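Local coordinates for protein 4-alpha-glucanotransferase (Streptococcus agalactiae, PDB 6M6T) that is an amylomaltase, also called a disproportionating enzyme, that belongs to the TIM-barrel clan and binds glycan in two pockets, at residues 11-16 with 69-74; 27-32 with 42-47; 194-199 with 287-292; 281-286 with 291-296. All coordinates share one frame; numbering follows the deposited sequence.

Contact 1 (11-16 with 69-74); sequences MHITSL and THLIDF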
# COMPACT_ATOMS: atom_id res chain seq x y z
N MET A 11 -0.38 -3.81 9.55
CA MET A 11 0.79 -3.02 9.90
C MET A 11 1.74 -2.92 8.71
O MET A 11 2.26 -3.93 8.24
CB MET A 11 1.55 -3.61 11.07
CG MET A 11 2.04 -2.55 11.98
SD MET A 11 3.42 -3.10 12.95
CE MET A 11 3.61 -1.58 13.82
N HIS A 12 2.01 -1.71 8.28
CA HIS A 12 2.92 -1.55 7.17
C HIS A 12 4.35 -1.74 7.63
O HIS A 12 4.71 -1.42 8.77
CB HIS A 12 2.75 -0.17 6.53
CG HIS A 12 3.35 -0.08 5.17
ND1 HIS A 12 3.58 1.12 4.54
CD2 HIS A 12 3.77 -1.05 4.31
CE1 HIS A 12 4.12 0.89 3.35
NE2 HIS A 12 4.25 -0.42 3.19
N ILE A 13 5.18 -2.26 6.72
CA ILE A 13 6.61 -2.36 6.92
C ILE A 13 7.20 -1.07 7.47
O ILE A 13 8.22 -1.10 8.17
CB ILE A 13 7.27 -2.75 5.59
CG1 ILE A 13 6.44 -3.84 4.90
CG2 ILE A 13 8.73 -3.15 5.81
CD1 ILE A 13 6.73 -5.21 5.36
N THR A 14 6.60 0.08 7.18
CA THR A 14 7.21 1.31 7.67
C THR A 14 7.06 1.43 9.19
O THR A 14 7.94 1.99 9.84
CB THR A 14 6.65 2.55 6.94
OG1 THR A 14 5.40 2.97 7.51
CG2 THR A 14 6.46 2.25 5.49
N SER A 15 6.00 0.87 9.76
CA SER A 15 5.71 1.08 11.17
C SER A 15 6.50 0.16 12.10
O SER A 15 6.47 0.36 13.33
CB SER A 15 4.21 0.91 11.43
OG SER A 15 3.43 1.49 10.41
N LEU A 16 7.21 -0.83 11.57
CA LEU A 16 8.12 -1.64 12.36
C LEU A 16 9.09 -0.73 13.10
O LEU A 16 9.28 0.42 12.69
CB LEU A 16 8.88 -2.62 11.46
CG LEU A 16 8.27 -3.98 11.11
CD1 LEU A 16 6.78 -3.89 10.73
CD2 LEU A 16 9.06 -4.58 9.98
N THR A 69 12.74 1.98 -1.93
CA THR A 69 14.07 1.63 -1.46
C THR A 69 14.31 1.97 0.00
O THR A 69 15.28 1.49 0.58
CB THR A 69 15.11 2.33 -2.31
OG1 THR A 69 16.31 1.57 -2.26
CG2 THR A 69 15.37 3.76 -1.79
N HIS A 70 13.44 2.78 0.62
CA HIS A 70 13.63 3.10 2.03
C HIS A 70 13.53 1.88 2.92
O HIS A 70 14.00 1.91 4.06
CB HIS A 70 12.61 4.15 2.47
CG HIS A 70 12.83 5.49 1.87
ND1 HIS A 70 11.98 6.55 2.09
CD2 HIS A 70 13.80 5.95 1.05
CE1 HIS A 70 12.42 7.61 1.43
NE2 HIS A 70 13.52 7.27 0.79
N LEU A 71 12.93 0.80 2.44
CA LEU A 71 12.68 -0.37 3.26
C LEU A 71 13.83 -1.36 3.22
O LEU A 71 13.77 -2.37 3.93
CB LEU A 71 11.38 -1.05 2.83
CG LEU A 71 10.17 -0.13 2.73
CD1 LEU A 71 8.88 -0.93 2.61
CD2 LEU A 71 10.13 0.80 3.92
N ILE A 72 14.87 -1.10 2.43
CA ILE A 72 16.04 -1.98 2.44
C ILE A 72 16.76 -1.87 3.78
O ILE A 72 16.89 -0.78 4.37
CB ILE A 72 16.97 -1.63 1.27
CG1 ILE A 72 16.53 -2.42 0.04
CG2 ILE A 72 18.43 -1.93 1.61
CD1 ILE A 72 17.29 -2.06 -1.19
N ASP A 73 17.18 -3.02 4.31
CA ASP A 73 17.77 -3.07 5.64
C ASP A 73 19.28 -3.00 5.54
O ASP A 73 19.90 -3.80 4.84
CB ASP A 73 17.36 -4.33 6.39
CG ASP A 73 17.88 -4.34 7.83
OD1 ASP A 73 17.59 -3.37 8.58
OD2 ASP A 73 18.57 -5.32 8.18
N PHE A 74 19.86 -2.04 6.27
CA PHE A 74 21.31 -1.94 6.29
C PHE A 74 21.95 -3.14 7.00
O PHE A 74 23.05 -3.55 6.61
CB PHE A 74 21.72 -0.63 6.95
CG PHE A 74 21.40 0.58 6.12
CD1 PHE A 74 21.13 0.45 4.77
CD2 PHE A 74 21.38 1.84 6.69
CE1 PHE A 74 20.84 1.55 4.00
CE2 PHE A 74 21.09 2.95 5.93
CZ PHE A 74 20.82 2.81 4.57

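Contact 2 (27-32 with 42-47); sequences REAYAF and KFWQIL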
# COMPACT_ATOMS: atom_id res chain seq x y z
N ARG A 27 15.49 -7.39 10.92
CA ARG A 27 15.25 -8.35 11.99
C ARG A 27 13.86 -8.17 12.59
O ARG A 27 13.14 -9.15 12.80
CB ARG A 27 16.34 -8.25 13.05
CG ARG A 27 16.88 -9.63 13.42
CD ARG A 27 17.79 -9.63 14.63
NE ARG A 27 19.18 -9.78 14.24
CZ ARG A 27 20.22 -9.68 15.06
NH1 ARG A 27 20.02 -9.44 16.35
NH2 ARG A 27 21.45 -9.84 14.60
N GLU A 28 13.45 -6.92 12.83
CA GLU A 28 12.17 -6.72 13.49
C GLU A 28 10.99 -7.17 12.62
O GLU A 28 9.94 -7.50 13.16
CB GLU A 28 12.01 -5.26 13.91
CG GLU A 28 12.48 -4.99 15.35
CD GLU A 28 13.95 -4.56 15.44
OE1 GLU A 28 14.33 -3.95 16.47
OE2 GLU A 28 14.72 -4.83 14.49
N ALA A 29 11.16 -7.23 11.30
CA ALA A 29 10.14 -7.85 10.46
C ALA A 29 9.96 -9.33 10.79
O ALA A 29 8.83 -9.83 10.90
CB ALA A 29 10.49 -7.67 8.99
N TYR A 30 11.08 -10.05 10.94
CA TYR A 30 11.04 -11.46 11.32
C TYR A 30 10.50 -11.63 12.74
O TYR A 30 9.78 -12.59 13.02
CB TYR A 30 12.43 -12.10 11.20
CG TYR A 30 13.03 -12.05 9.81
CD1 TYR A 30 13.78 -10.96 9.39
CD2 TYR A 30 12.83 -13.10 8.91
CE1 TYR A 30 14.32 -10.91 8.11
CE2 TYR A 30 13.36 -13.05 7.63
CZ TYR A 30 14.11 -11.95 7.23
OH TYR A 30 14.63 -11.91 5.95
N ALA A 31 10.79 -10.67 13.62
CA ALA A 31 10.18 -10.68 14.95
C ALA A 31 8.67 -10.50 14.86
O ALA A 31 7.91 -11.14 15.60
CB ALA A 31 10.81 -9.61 15.84
N PHE A 32 8.21 -9.64 13.94
CA PHE A 32 6.78 -9.45 13.74
C PHE A 32 6.11 -10.72 13.23
O PHE A 32 5.00 -11.06 13.66
CB PHE A 32 6.52 -8.30 12.77
CG PHE A 32 5.12 -7.80 12.81
CD1 PHE A 32 4.71 -6.96 13.82
CD2 PHE A 32 4.20 -8.19 11.85
CE1 PHE A 32 3.41 -6.52 13.89
CE2 PHE A 32 2.91 -7.73 11.92
CZ PHE A 32 2.51 -6.89 12.93
N LYS A 42 -3.29 -15.44 11.00
CA LYS A 42 -3.15 -15.98 9.66
C LYS A 42 -2.54 -14.98 8.70
O LYS A 42 -1.72 -15.36 7.85
CB LYS A 42 -4.52 -16.44 9.12
CG LYS A 42 -4.47 -16.99 7.71
CD LYS A 42 -4.49 -18.50 7.70
CE LYS A 42 -4.64 -19.03 6.28
NZ LYS A 42 -5.79 -18.37 5.63
N PHE A 43 -2.87 -13.69 8.84
CA PHE A 43 -2.54 -12.71 7.82
C PHE A 43 -1.75 -11.54 8.39
O PHE A 43 -1.98 -11.10 9.52
CB PHE A 43 -3.82 -12.17 7.13
CG PHE A 43 -4.58 -13.23 6.39
CD1 PHE A 43 -4.00 -13.92 5.34
CD2 PHE A 43 -5.87 -13.56 6.76
CE1 PHE A 43 -4.69 -14.92 4.66
CE2 PHE A 43 -6.57 -14.57 6.09
CZ PHE A 43 -5.98 -15.25 5.05
N TRP A 44 -0.81 -11.05 7.57
CA TRP A 44 -0.15 -9.76 7.73
C TRP A 44 -0.57 -8.93 6.53
O TRP A 44 -0.21 -9.27 5.39
CB TRP A 44 1.38 -9.91 7.79
CG TRP A 44 2.12 -8.65 8.12
CD1 TRP A 44 1.58 -7.42 8.32
CD2 TRP A 44 3.54 -8.50 8.34
NE1 TRP A 44 2.57 -6.51 8.62
CE2 TRP A 44 3.77 -7.14 8.66
CE3 TRP A 44 4.63 -9.37 8.31
CZ2 TRP A 44 5.04 -6.65 8.93
CZ3 TRP A 44 5.89 -8.86 8.56
CH2 TRP A 44 6.08 -7.51 8.86
N GLN A 45 -1.36 -7.87 6.76
CA GLN A 45 -1.66 -6.92 5.69
C GLN A 45 -0.69 -5.75 5.78
O GLN A 45 -0.57 -5.10 6.83
CB GLN A 45 -3.10 -6.41 5.77
CG GLN A 45 -3.52 -5.58 4.55
CD GLN A 45 -5.04 -5.44 4.40
OE1 GLN A 45 -5.82 -6.01 5.17
NE2 GLN A 45 -5.46 -4.69 3.39
N ILE A 46 0.01 -5.49 4.68
CA ILE A 46 0.86 -4.32 4.56
C ILE A 46 0.22 -3.33 3.58
O ILE A 46 -0.80 -3.62 2.94
CB ILE A 46 2.29 -4.71 4.12
CG1 ILE A 46 2.24 -5.54 2.83
CG2 ILE A 46 3.01 -5.50 5.22
CD1 ILE A 46 3.45 -5.42 1.95
N LEU A 47 0.83 -2.14 3.48
CA LEU A 47 0.49 -1.15 2.46
C LEU A 47 1.25 -1.52 1.18
O LEU A 47 1.84 -2.61 1.08
CB LEU A 47 0.79 0.24 2.99
CG LEU A 47 -0.00 0.65 4.24
CD1 LEU A 47 -0.24 2.15 4.22
CD2 LEU A 47 -1.33 -0.07 4.39

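Contact 3 (194-199 with 287-292); sequences FFYKQW and VKMYDY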
# COMPACT_ATOMS: atom_id res chain seq x y z
N PHE A 194 18.32 -5.60 -4.52
CA PHE A 194 18.35 -5.70 -3.07
C PHE A 194 16.95 -5.84 -2.50
O PHE A 194 16.67 -6.74 -1.70
CB PHE A 194 19.01 -4.47 -2.47
CG PHE A 194 20.46 -4.42 -2.65
CD1 PHE A 194 21.20 -5.60 -2.65
CD2 PHE A 194 21.11 -3.22 -2.79
CE1 PHE A 194 22.56 -5.57 -2.82
CE2 PHE A 194 22.46 -3.18 -2.96
CZ PHE A 194 23.19 -4.36 -2.97
N PHE A 195 16.08 -4.90 -2.87
CA PHE A 195 14.69 -4.95 -2.47
C PHE A 195 14.13 -6.35 -2.64
O PHE A 195 13.63 -6.95 -1.69
CB PHE A 195 13.85 -3.96 -3.28
CG PHE A 195 12.51 -3.70 -2.69
CD1 PHE A 195 11.44 -4.53 -2.98
CD2 PHE A 195 12.33 -2.64 -1.81
CE1 PHE A 195 10.19 -4.30 -2.41
CE2 PHE A 195 11.09 -2.39 -1.24
CZ PHE A 195 10.01 -3.22 -1.54
N TYR A 196 14.17 -6.86 -3.87
CA TYR A 196 13.46 -8.10 -4.13
C TYR A 196 14.10 -9.27 -3.39
O TYR A 196 13.38 -10.11 -2.83
CB TYR A 196 13.37 -8.36 -5.63
CG TYR A 196 12.16 -7.68 -6.21
CD1 TYR A 196 12.08 -6.29 -6.20
CD2 TYR A 196 11.10 -8.41 -6.73
CE1 TYR A 196 10.97 -5.63 -6.73
CE2 TYR A 196 9.97 -7.77 -7.25
CZ TYR A 196 9.92 -6.38 -7.24
OH TYR A 196 8.83 -5.72 -7.74
N LYS A 197 15.44 -9.34 -3.34
CA LYS A 197 16.12 -10.39 -2.57
C LYS A 197 15.66 -10.41 -1.11
O LYS A 197 15.20 -11.44 -0.59
CB LYS A 197 17.64 -10.17 -2.68
CG LYS A 197 18.53 -11.32 -2.23
CD LYS A 197 19.64 -10.81 -1.31
CE LYS A 197 20.95 -11.57 -1.49
NZ LYS A 197 20.72 -13.04 -1.46
N GLN A 198 15.71 -9.24 -0.45
CA GLN A 198 15.31 -9.15 0.96
C GLN A 198 13.82 -9.42 1.14
O GLN A 198 13.41 -10.17 2.04
CB GLN A 198 15.69 -7.77 1.51
CG GLN A 198 17.16 -7.48 1.26
CD GLN A 198 17.81 -6.58 2.28
OE1 GLN A 198 17.16 -5.76 2.93
NE2 GLN A 198 19.13 -6.71 2.42
N TRP A 199 12.98 -8.81 0.29
CA TRP A 199 11.54 -8.97 0.42
C TRP A 199 11.13 -10.43 0.25
O TRP A 199 10.28 -10.93 0.99
CB TRP A 199 10.78 -8.12 -0.59
CG TRP A 199 9.41 -8.68 -0.72
CD1 TRP A 199 8.95 -9.53 -1.69
CD2 TRP A 199 8.35 -8.53 0.22
NE1 TRP A 199 7.65 -9.89 -1.41
CE2 TRP A 199 7.26 -9.28 -0.24
CE3 TRP A 199 8.22 -7.81 1.41
CZ2 TRP A 199 6.06 -9.34 0.44
CZ3 TRP A 199 7.02 -7.86 2.08
CH2 TRP A 199 5.96 -8.62 1.59
N VAL A 287 0.06 -11.23 -7.57
CA VAL A 287 -0.08 -12.57 -6.99
C VAL A 287 1.26 -13.29 -6.86
O VAL A 287 1.34 -14.30 -6.16
CB VAL A 287 -1.07 -13.39 -7.83
CG1 VAL A 287 -2.34 -12.58 -8.09
CG2 VAL A 287 -0.43 -13.84 -9.13
N LYS A 288 2.32 -12.84 -7.53
CA LYS A 288 3.62 -13.37 -7.13
C LYS A 288 4.24 -12.57 -5.98
O LYS A 288 4.93 -13.14 -5.13
CB LYS A 288 4.60 -13.43 -8.31
CG LYS A 288 5.88 -14.21 -7.95
CD LYS A 288 7.03 -14.12 -8.96
CE LYS A 288 8.37 -14.59 -8.35
NZ LYS A 288 9.03 -15.71 -9.10
N MET A 289 3.99 -11.26 -5.93
CA MET A 289 4.56 -10.47 -4.85
C MET A 289 3.95 -10.84 -3.51
O MET A 289 4.59 -10.65 -2.47
CB MET A 289 4.37 -8.97 -5.12
CG MET A 289 5.54 -8.31 -5.85
SD MET A 289 7.10 -8.18 -4.92
CE MET A 289 6.58 -7.35 -3.39
N TYR A 290 2.74 -11.37 -3.51
CA TYR A 290 1.99 -11.54 -2.28
C TYR A 290 1.35 -12.91 -2.25
O TYR A 290 1.55 -13.74 -3.15
CB TYR A 290 0.94 -10.43 -2.15
CG TYR A 290 1.55 -9.06 -2.35
CD1 TYR A 290 2.57 -8.60 -1.51
CD2 TYR A 290 1.15 -8.24 -3.38
CE1 TYR A 290 3.14 -7.34 -1.68
CE2 TYR A 290 1.72 -6.98 -3.57
CZ TYR A 290 2.71 -6.55 -2.72
OH TYR A 290 3.25 -5.30 -2.91
N ASP A 291 0.61 -13.17 -1.17
CA ASP A 291 -0.24 -14.34 -1.06
C ASP A 291 -1.71 -14.00 -1.30
O ASP A 291 -2.47 -14.83 -1.82
CB ASP A 291 -0.07 -14.99 0.32
CG ASP A 291 1.40 -15.24 0.71
OD1 ASP A 291 2.07 -16.08 0.06
OD2 ASP A 291 1.89 -14.60 1.67
N TYR A 292 -2.11 -12.78 -0.94
CA TYR A 292 -3.46 -12.29 -1.18
C TYR A 292 -3.34 -10.85 -1.63
O TYR A 292 -2.75 -10.04 -0.93
CB TYR A 292 -4.33 -12.39 0.09
CG TYR A 292 -5.06 -13.69 0.24
CD1 TYR A 292 -4.42 -14.82 0.69
CD2 TYR A 292 -6.41 -13.79 -0.09
CE1 TYR A 292 -5.08 -16.02 0.81
CE2 TYR A 292 -7.09 -14.99 0.03
CZ TYR A 292 -6.42 -16.10 0.48
OH TYR A 292 -7.10 -17.30 0.60

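Contact 4 (281-286 with 291-296); sequences YRIQSG and DYLRID. With ASO (1,5-anhydro-D-glucitol), chain I.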
# COMPACT_ATOMS: atom_id res chain seq x y z
N TYR A 281 -0.67 -8.16 -16.46
CA TYR A 281 0.70 -8.14 -15.95
C TYR A 281 0.76 -7.60 -14.52
O TYR A 281 1.48 -8.15 -13.66
CB TYR A 281 1.56 -7.34 -16.93
CG TYR A 281 2.77 -6.65 -16.37
CD1 TYR A 281 3.97 -7.34 -16.21
CD2 TYR A 281 2.74 -5.31 -16.06
CE1 TYR A 281 5.09 -6.70 -15.72
CE2 TYR A 281 3.85 -4.66 -15.58
CZ TYR A 281 5.03 -5.36 -15.41
OH TYR A 281 6.14 -4.69 -14.92
N ARG A 282 0.00 -6.54 -14.23
CA ARG A 282 -0.05 -6.02 -12.87
C ARG A 282 -0.52 -7.08 -11.89
O ARG A 282 0.15 -7.36 -10.89
CB ARG A 282 -0.96 -4.79 -12.82
CG ARG A 282 -0.36 -3.50 -13.34
CD ARG A 282 -1.02 -2.28 -12.72
NE ARG A 282 -0.66 -2.12 -11.31
CZ ARG A 282 -1.08 -1.12 -10.55
NH1 ARG A 282 -1.87 -0.19 -11.06
NH2 ARG A 282 -0.71 -1.05 -9.28
N ILE A 283 -1.67 -7.70 -12.19
CA ILE A 283 -2.27 -8.72 -11.32
C ILE A 283 -1.35 -9.92 -11.18
O ILE A 283 -1.24 -10.52 -10.10
CB ILE A 283 -3.65 -9.15 -11.87
CG1 ILE A 283 -4.65 -7.99 -11.83
CG2 ILE A 283 -4.19 -10.30 -11.10
CD1 ILE A 283 -5.19 -7.69 -10.45
N GLN A 284 -0.68 -10.31 -12.27
CA GLN A 284 0.21 -11.47 -12.23
C GLN A 284 1.39 -11.21 -11.30
O GLN A 284 1.73 -12.03 -10.43
CB GLN A 284 0.69 -11.81 -13.65
CG GLN A 284 1.28 -13.21 -13.81
CD GLN A 284 1.43 -13.64 -15.26
OE1 GLN A 284 2.39 -13.27 -15.95
NE2 GLN A 284 0.48 -14.45 -15.73
N SER A 285 2.02 -10.04 -11.44
CA SER A 285 3.13 -9.74 -10.56
C SER A 285 2.66 -9.45 -9.14
O SER A 285 3.47 -9.52 -8.21
CB SER A 285 3.95 -8.59 -11.12
OG SER A 285 3.57 -7.36 -10.53
N GLY A 286 1.37 -9.16 -8.94
CA GLY A 286 0.83 -8.95 -7.61
C GLY A 286 0.65 -10.25 -6.87
O GLY A 286 1.04 -10.40 -5.70
N ASP A 291 0.61 -13.17 -1.17
CA ASP A 291 -0.24 -14.34 -1.06
C ASP A 291 -1.71 -14.00 -1.30
O ASP A 291 -2.47 -14.83 -1.82
CB ASP A 291 -0.07 -14.99 0.32
CG ASP A 291 1.40 -15.24 0.71
OD1 ASP A 291 2.07 -16.08 0.06
OD2 ASP A 291 1.89 -14.60 1.67
N TYR A 292 -2.11 -12.78 -0.94
CA TYR A 292 -3.46 -12.29 -1.18
C TYR A 292 -3.34 -10.85 -1.63
O TYR A 292 -2.75 -10.04 -0.93
CB TYR A 292 -4.33 -12.39 0.09
CG TYR A 292 -5.06 -13.69 0.24
CD1 TYR A 292 -4.42 -14.82 0.69
CD2 TYR A 292 -6.41 -13.79 -0.09
CE1 TYR A 292 -5.08 -16.02 0.81
CE2 TYR A 292 -7.09 -14.99 0.03
CZ TYR A 292 -6.42 -16.10 0.48
OH TYR A 292 -7.10 -17.30 0.60
N LEU A 293 -3.92 -10.53 -2.78
CA LEU A 293 -3.85 -9.18 -3.33
C LEU A 293 -5.14 -8.42 -3.04
O LEU A 293 -6.24 -8.94 -3.25
CB LEU A 293 -3.60 -9.21 -4.83
CG LEU A 293 -3.25 -7.88 -5.49
CD1 LEU A 293 -1.77 -7.51 -5.24
CD2 LEU A 293 -3.58 -7.92 -6.99
N ARG A 294 -4.99 -7.18 -2.60
CA ARG A 294 -6.09 -6.30 -2.24
C ARG A 294 -6.10 -5.16 -3.24
O ARG A 294 -5.23 -4.28 -3.20
CB ARG A 294 -5.90 -5.79 -0.82
CG ARG A 294 -6.84 -4.68 -0.41
CD ARG A 294 -6.09 -3.58 0.31
NE ARG A 294 -6.92 -2.83 1.25
CZ ARG A 294 -7.19 -1.53 1.16
NH1 ARG A 294 -7.96 -0.96 2.08
NH2 ARG A 294 -6.70 -0.81 0.15
N ILE A 295 -7.06 -5.17 -4.16
CA ILE A 295 -7.11 -4.11 -5.16
C ILE A 295 -7.82 -2.90 -4.56
O ILE A 295 -8.99 -2.98 -4.16
CB ILE A 295 -7.76 -4.57 -6.48
CG1 ILE A 295 -7.72 -3.44 -7.50
CG2 ILE A 295 -9.19 -5.03 -6.30
CD1 ILE A 295 -6.37 -2.65 -7.57
N ASP A 296 -7.10 -1.79 -4.45
CA ASP A 296 -7.66 -0.58 -3.86
C ASP A 296 -8.72 0.01 -4.78
O ASP A 296 -8.67 -0.17 -5.99
CB ASP A 296 -6.57 0.46 -3.60
CG ASP A 296 -7.09 1.64 -2.79
OD1 ASP A 296 -8.06 1.44 -2.05
OD2 ASP A 296 -6.56 2.78 -2.89
C1 ASO I . -6.84 4.16 -2.52
C2 ASO I . -6.36 4.55 -1.11
C3 ASO I . -6.49 6.07 -0.90
C4 ASO I . -5.64 6.76 -1.99
C5 ASO I . -6.11 6.33 -3.35
C6 ASO I . -5.10 6.83 -4.39
O2 ASO I . -7.10 3.84 -0.10
O3 ASO I . -6.02 6.43 0.44
O4 ASO I . -5.71 8.21 -1.88
O5 ASO I . -6.05 4.90 -3.47
O6 ASO I . -4.97 5.86 -5.44

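Contact 1 (11-16 with 69-74)
Thr14, which meets Leu71 through its methyl, also lays its backbone N over one face of the His12 imidazole, 3.8 Å above the ring plane and offset toward the rim. The imidazole itself only approaches Leu71 and packs instead beside Leu47. Leu71 does the reaching across: its isobutyl fork points into the bend at Ile13 and Thr14, and its two methyls divide the work. CD1 takes Ile13, lying 3.8 Å from CB and 3.9 Å from CG2, while CD2 comes 4.2 Å from CG2 of Thr14. On Ile13 the CG2 branch stands opposite the backbone N and turns its flank to Leu71; CG1 leaves beside that N (chi1 -43°) and carries CD1 away. The two side chains cross at about a right angle, flank against methyl. The contact is small and wholly apolar, and all three touching residues are buried. Each backbone keeps its own turn: Ser15 N bonds to His12 O (2.8 Å), and Ile72 N to Thr69 O (3.2 Å) in the 3-10 segment 69-71. A later part of the loop that holds 11-16 ties both down: Thr14 pairs by backbone with Gly23, and Leu71 with Phe25. Asp73 is the N-cap of helix 74-78, with OD2 on Leu76 N and OD1 on Thr24 OG1. This is loop-to-loop packing in a TIM barrel, joining the connections that follow strands 6-10 and 43-45; the side chain of Thr14 lies about 14 Å from the bound 1,5-anhydro-D-glucitol.

Contact 2 (27-32 with 42-47)
Apolar helix-on-strand packing joins Phe32 and Ala29 of helix 27-38 to Trp44 of strand 43-45, within the beta-alpha-beta unit that runs from strand 6-10 through this helix to strand 43-45. The two aromatic rings carry it. Phe32 CD2 sits over the centre of the indole, 3.3 Å above its plane, and CD2 and CE2 of Phe32 are each 3.4 Å from CE2 of Trp44. The phenyl plane is tilted 43° to the indole and the centroid of its ring is 4.4 Å from that of the six-membered ring, so the pair is neither a parallel stack nor a T-shape. With CG anti to the backbone N (chi1 -173°), the Trp44 side chain extends from the strand toward the helix, its outer end at CH2 coming to 4.4 Å from Ala29 CB. The opposite face of the indole is taken by Ile46 of its own segment, whose CG2 stands 3.6 Å above the plane near the rim; the indole is thus sandwiched between a methyl and a tilted phenyl. Phe32 continues the layer onto Val9 and Met11, and Trp44 onto Ile213 of the adjacent strand. Between helix and strand the binding is dispersive and hydrophobic, and the one polar atom of the indole, the N-H at NE1, is nonetheless satisfied in this buried place by Met11 O.

Contact 3 (194-199 with 287-292)
Met289 is the bump, and Tyr196 and Trp199, one helical turn apart on helix 182-208, form the hollow that receives it. Its thioether chain is bent at both chi2 and chi3, curling into a hook whose methyl rests on the indole. CE lies 3.6 Å from the centroid of the Trp199 five-membered ring, 22° off the normal, a CH-pi contact over the face. The sulfur sits in the cleft between the two rings: SD is 3.7 Å from Tyr196 CE2 and 4.4 Å from the centroid of the same five-membered ring of Trp199, both oblique Met-aromatic contacts. Beyond the hook, Trp199 NE1 makes a weak hydrogen bond to Met289 O, 3.3 Å long and bent to 135°. The far end of the indole reaches Tyr290, with CZ2 of Trp199 4.1 Å from CD1 of Tyr290 and the two side chains roughly perpendicular. Tyr290 in turn backs the methionine, whose CB stands over the centre of its ring. The contact thus sets helix 182-208 against the C-terminal end of helix 277-289, next to strand 212-217, whose Ile213 touches both Trp199 and Tyr290.

Contact 4 (281-286 with 291-296)
Leu293 and Ile283 meet because their torsions aim both chains into the interface between strand and helix: CG of Leu293 is anti to the backbone N (chi1 -169°), and in Ile283 CG1 leaves opposite the carbonyl carbon (chi1 -65°), with the next turn bringing CD1 forward. Their branch ends touch, Ile283 CD1 lying 3.8 Å from Leu293 CD2. The other methyl of Leu293, CD1, rests on the helix backbone 3.8 Å from Gly286 CA, where the absence of a side chain lets the strand come close. At the end of the strand, Asp296 belongs to both glycan pockets. Its OD2 is covalently bonded to C1 of 1,5-anhydro-D-glucitol (1.5 Å), and its OD1 accepts a weak hydrogen bond from O2 of that sugar at 3.2 Å. The sugar is also hydrogen-bonded to OD2 of Asp397. Between these two sites Arg294 points to the other side of the strand and forms a salt bridge with Asp216. The packing lays helix 277-289 on strand 292-295, which runs parallel between strands 212-217 and 340-342; Ile283 also reaches Ile331 and Leu335 of helix 324-335, and Leu293 packs on Ile340.

From the N terminus, contact 1 closes a long loop from 11-16 to 69-74, and contact 2 lies wholly within it, closing the short excursion from helix 27-38 to strand 43-45. Contact 3 comes later and spans from 194-199 to 287-292. Contact 4 opens on helix 277-289, inside that span, and ends on the same strand region, sharing Asp291 and Tyr292 with contact 3. Joints between the pairs are direct: Asp73 N of contact 1 bonds to Gln198 OE1 of contact 3, and Phe43 of contact 2 meets Tyr292. Contacts 2 and 4 seat helices 27-38 and 277-289 on barrel strands 43-45 and 292-295, contact 3 joins helix 182-208 to the end of 277-289, and contact 1 joins two loops that follow strands.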